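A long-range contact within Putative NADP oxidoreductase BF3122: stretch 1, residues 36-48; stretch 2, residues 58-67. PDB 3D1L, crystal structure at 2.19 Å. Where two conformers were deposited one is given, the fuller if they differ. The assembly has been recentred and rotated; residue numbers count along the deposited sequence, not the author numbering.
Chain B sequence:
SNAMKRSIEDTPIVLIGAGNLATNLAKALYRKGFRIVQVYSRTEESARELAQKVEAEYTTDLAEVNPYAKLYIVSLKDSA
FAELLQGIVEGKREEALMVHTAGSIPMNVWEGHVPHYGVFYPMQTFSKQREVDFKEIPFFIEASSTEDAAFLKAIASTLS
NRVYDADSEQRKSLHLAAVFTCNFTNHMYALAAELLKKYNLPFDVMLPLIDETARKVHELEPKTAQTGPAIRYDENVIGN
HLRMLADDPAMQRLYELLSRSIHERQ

Stretch 1 (36-48) IVQVYSRTEESAR
Stretch 2 58-67: YTTDLAEVNP

A parallel strand pair is held by its backbone, while the side chains on its faces recruit the segments that follow each strand; this contact is an example. Tyr40 (chi1 t, 161°; chi2 89°) stands on the same sheet face as Thr59. Leu62 (m, t), in the 3-10 segment 62-64, lays CD2 over one ring face, 3.6 Å from the Tyr40 ring centroid and 8° off the normal, a CH-pi contact. Val65 CG2 packs 4.1 Å from Tyr40 CB.

Beneath this cluster, strand 36-40 runs parallel to strand 58-59, with Val39 opposite Tyr58 and Tyr40 opposite Thr59 (CA-CA 4.6 and 5.0 Å). Extended backbones, phi/psi -123/134 at Val39 and -144/158 at Thr59, let Thr59 bond the same neighbouring strand through both its N and its O, to the residues before and after its partner Tyr40: its N donates to Val39 O (2.9 Å), and its O accepts from Ser41 N (3.2 Å).

On the other face, Tyr58 (p, 77°) meets the helix beginning at Glu44. Ala47 CB lies 3.5 Å from Tyr58 CD1, while Arg48 CB covers one ring face, 4.1 Å from the Tyr58 centroid.

Polar bonds complete the contact, one inside and one at its edge. Buried Gln38 (p, t) turns OE1 to Asn66 N, which donates to it at 2.9 Å, tying the loop to the strand; at the exposed edge Tyr58 OH donates to Glu44 OE2 at 2.6 Å, satisfying a carboxylate oxygen near the ring plane.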

# COMPACT_ATOMS: atom_id res chain seq x y z
N ILE B 36 17.30 14.45 24.93
CA ILE B 36 18.21 13.57 24.21
C ILE B 36 19.56 14.26 24.23
O ILE B 36 19.74 15.29 23.57
CB ILE B 36 17.68 13.28 22.77
CG1 ILE B 36 16.37 12.49 22.87
CG2 ILE B 36 18.68 12.48 21.99
CD1 ILE B 36 15.28 13.08 22.11
N VAL B 37 20.51 13.71 24.98
CA VAL B 37 21.77 14.43 25.17
C VAL B 37 22.71 14.27 23.99
O VAL B 37 23.41 15.24 23.62
CB VAL B 37 22.45 14.13 26.54
CG1 VAL B 37 21.48 14.41 27.68
CG2 VAL B 37 22.94 12.72 26.61
N GLN B 38 22.72 13.08 23.38
CA GLN B 38 23.50 12.84 22.18
C GLN B 38 23.10 11.59 21.45
O GLN B 38 22.43 10.70 21.98
CB GLN B 38 25.01 12.82 22.45
CG GLN B 38 25.47 11.58 23.09
CD GLN B 38 26.92 11.25 22.89
OE1 GLN B 38 27.31 10.14 23.16
NE2 GLN B 38 27.74 12.20 22.44
N VAL B 39 23.54 11.53 20.21
CA VAL B 39 23.22 10.47 19.29
C VAL B 39 24.55 9.90 18.84
O VAL B 39 25.46 10.65 18.49
CB VAL B 39 22.47 11.07 18.05
CG1 VAL B 39 22.33 10.05 16.90
CG2 VAL B 39 21.10 11.64 18.47
N TYR B 40 24.65 8.57 18.83
CA TYR B 40 25.76 7.87 18.22
C TYR B 40 25.28 7.19 16.93
O TYR B 40 24.19 6.61 16.88
CB TYR B 40 26.35 6.82 19.17
CG TYR B 40 27.16 5.80 18.42
CD1 TYR B 40 28.52 6.01 18.17
CD2 TYR B 40 26.55 4.66 17.88
CE1 TYR B 40 29.26 5.10 17.45
CE2 TYR B 40 27.27 3.75 17.13
CZ TYR B 40 28.63 3.98 16.92
OH TYR B 40 29.36 3.08 16.20
N SER B 41 26.11 7.24 15.89
CA SER B 41 25.87 6.43 14.69
C SER B 41 27.20 6.07 14.11
O SER B 41 28.17 6.77 14.35
CB SER B 41 25.05 7.21 13.67
OG SER B 41 24.75 6.42 12.54
N ARG B 42 27.24 4.99 13.33
CA ARG B 42 28.47 4.60 12.67
C ARG B 42 28.90 5.62 11.59
O ARG B 42 30.09 5.83 11.39
CB ARG B 42 28.40 3.14 12.17
CG ARG B 42 28.72 2.15 13.29
CD ARG B 42 28.06 0.75 13.19
NE ARG B 42 26.59 0.78 13.18
CZ ARG B 42 25.85 0.40 12.14
NH1 ARG B 42 26.41 -0.06 11.02
NH2 ARG B 42 24.52 0.47 12.21
N THR B 43 27.93 6.27 10.95
CA THR B 43 28.26 7.28 9.92
C THR B 43 27.91 8.71 10.34
O THR B 43 26.84 8.96 10.87
CB THR B 43 27.62 6.95 8.55
OG1 THR B 43 26.20 6.87 8.69
CG2 THR B 43 28.14 5.60 8.00
N GLU B 44 28.82 9.63 10.08
CA GLU B 44 28.65 11.02 10.47
C GLU B 44 27.35 11.66 9.98
O GLU B 44 26.70 12.38 10.71
CB GLU B 44 29.87 11.85 10.02
CG GLU B 44 29.74 13.31 10.41
CD GLU B 44 31.07 13.95 10.74
OE1 GLU B 44 31.99 13.88 9.90
OE2 GLU B 44 31.17 14.56 11.83
N GLU B 45 26.98 11.38 8.75
CA GLU B 45 25.78 11.92 8.11
C GLU B 45 24.51 11.58 8.91
O GLU B 45 23.64 12.43 9.13
CB GLU B 45 25.69 11.38 6.68
CG GLU B 45 24.50 11.81 5.83
CD GLU B 45 24.51 11.15 4.45
OE1 GLU B 45 24.01 10.01 4.32
OE2 GLU B 45 25.02 11.77 3.50
N SER B 46 24.41 10.31 9.33
CA SER B 46 23.24 9.81 10.08
C SER B 46 23.19 10.32 11.52
O SER B 46 22.13 10.70 12.02
CB SER B 46 23.19 8.29 10.08
OG SER B 46 23.09 7.82 8.74
N ALA B 47 24.36 10.33 12.17
CA ALA B 47 24.48 10.86 13.51
C ALA B 47 24.09 12.36 13.52
O ALA B 47 23.26 12.78 14.32
CB ALA B 47 25.90 10.65 14.02
N ARG B 48 24.62 13.14 12.58
CA ARG B 48 24.37 14.58 12.51
C ARG B 48 22.93 14.91 12.16
O ARG B 48 22.30 15.73 12.82
CB ARG B 48 25.32 15.25 11.51
CG ARG B 48 25.15 16.78 11.41
CD ARG B 48 25.81 17.39 10.17
NE ARG B 48 25.69 16.55 8.99
CZ ARG B 48 26.72 16.06 8.30
NH1 ARG B 48 27.97 16.33 8.67
NH2 ARG B 48 26.50 15.29 7.24
N TYR B 58 26.46 14.78 18.93
CA TYR B 58 26.60 13.46 18.31
C TYR B 58 28.03 12.98 18.29
O TYR B 58 28.98 13.76 18.38
CB TYR B 58 26.00 13.41 16.89
CG TYR B 58 26.85 14.06 15.82
CD1 TYR B 58 27.84 13.34 15.14
CD2 TYR B 58 26.63 15.38 15.46
CE1 TYR B 58 28.60 13.92 14.16
CE2 TYR B 58 27.41 15.99 14.47
CZ TYR B 58 28.38 15.25 13.83
OH TYR B 58 29.13 15.85 12.84
N THR B 59 28.19 11.67 18.16
CA THR B 59 29.52 11.11 17.95
C THR B 59 29.40 9.92 16.99
O THR B 59 28.31 9.34 16.85
CB THR B 59 30.19 10.71 19.30
OG1 THR B 59 31.55 10.32 19.05
CG2 THR B 59 29.44 9.53 19.93
N THR B 60 30.51 9.57 16.35
CA THR B 60 30.60 8.31 15.60
C THR B 60 31.61 7.38 16.26
O THR B 60 32.04 6.38 15.68
CB THR B 60 31.04 8.51 14.13
OG1 THR B 60 32.32 9.15 14.13
CG2 THR B 60 30.07 9.37 13.37
N ASP B 61 32.01 7.74 17.48
CA ASP B 61 33.01 6.99 18.23
C ASP B 61 32.42 6.66 19.56
O ASP B 61 32.11 7.57 20.34
CB ASP B 61 34.27 7.85 18.41
CG ASP B 61 35.40 7.13 19.15
OD1 ASP B 61 35.19 6.04 19.70
OD2 ASP B 61 36.51 7.68 19.20
N LEU B 62 32.26 5.36 19.84
CA LEU B 62 31.69 4.91 21.12
C LEU B 62 32.48 5.37 22.34
O LEU B 62 31.94 5.52 23.43
CB LEU B 62 31.56 3.38 21.14
CG LEU B 62 30.55 2.83 20.14
CD1 LEU B 62 30.69 1.34 19.94
CD2 LEU B 62 29.13 3.21 20.58
N ALA B 63 33.77 5.61 22.15
CA ALA B 63 34.61 6.08 23.24
C ALA B 63 34.23 7.50 23.66
O ALA B 63 34.52 7.93 24.77
CB ALA B 63 36.08 6.00 22.84
N GLU B 64 33.58 8.23 22.75
CA GLU B 64 33.11 9.59 23.02
C GLU B 64 31.68 9.65 23.57
O GLU B 64 31.15 10.73 23.83
CB GLU B 64 33.20 10.45 21.75
CG GLU B 64 34.53 11.12 21.49
CD GLU B 64 34.54 11.90 20.17
OE1 GLU B 64 33.47 12.05 19.54
OE2 GLU B 64 35.64 12.37 19.77
N VAL B 65 31.05 8.48 23.73
CA VAL B 65 29.64 8.40 24.15
C VAL B 65 29.45 8.89 25.59
O VAL B 65 30.18 8.47 26.49
CB VAL B 65 29.07 6.97 24.01
CG1 VAL B 65 27.80 6.77 24.87
CG2 VAL B 65 28.72 6.68 22.54
N ASN B 66 28.47 9.79 25.77
CA ASN B 66 28.17 10.39 27.06
C ASN B 66 27.82 9.31 28.07
O ASN B 66 26.85 8.57 27.88
CB ASN B 66 27.04 11.41 26.90
CG ASN B 66 26.64 12.07 28.20
OD1 ASN B 66 26.42 11.40 29.21
ND2 ASN B 66 26.52 13.40 28.18
N PRO B 67 28.64 9.17 29.13
CA PRO B 67 28.47 8.12 30.13
C PRO B 67 27.56 8.49 31.31
O PRO B 67 27.48 7.73 32.29
CB PRO B 67 29.89 7.91 30.65
CG PRO B 67 30.47 9.29 30.60
CD PRO B 67 29.85 9.98 29.39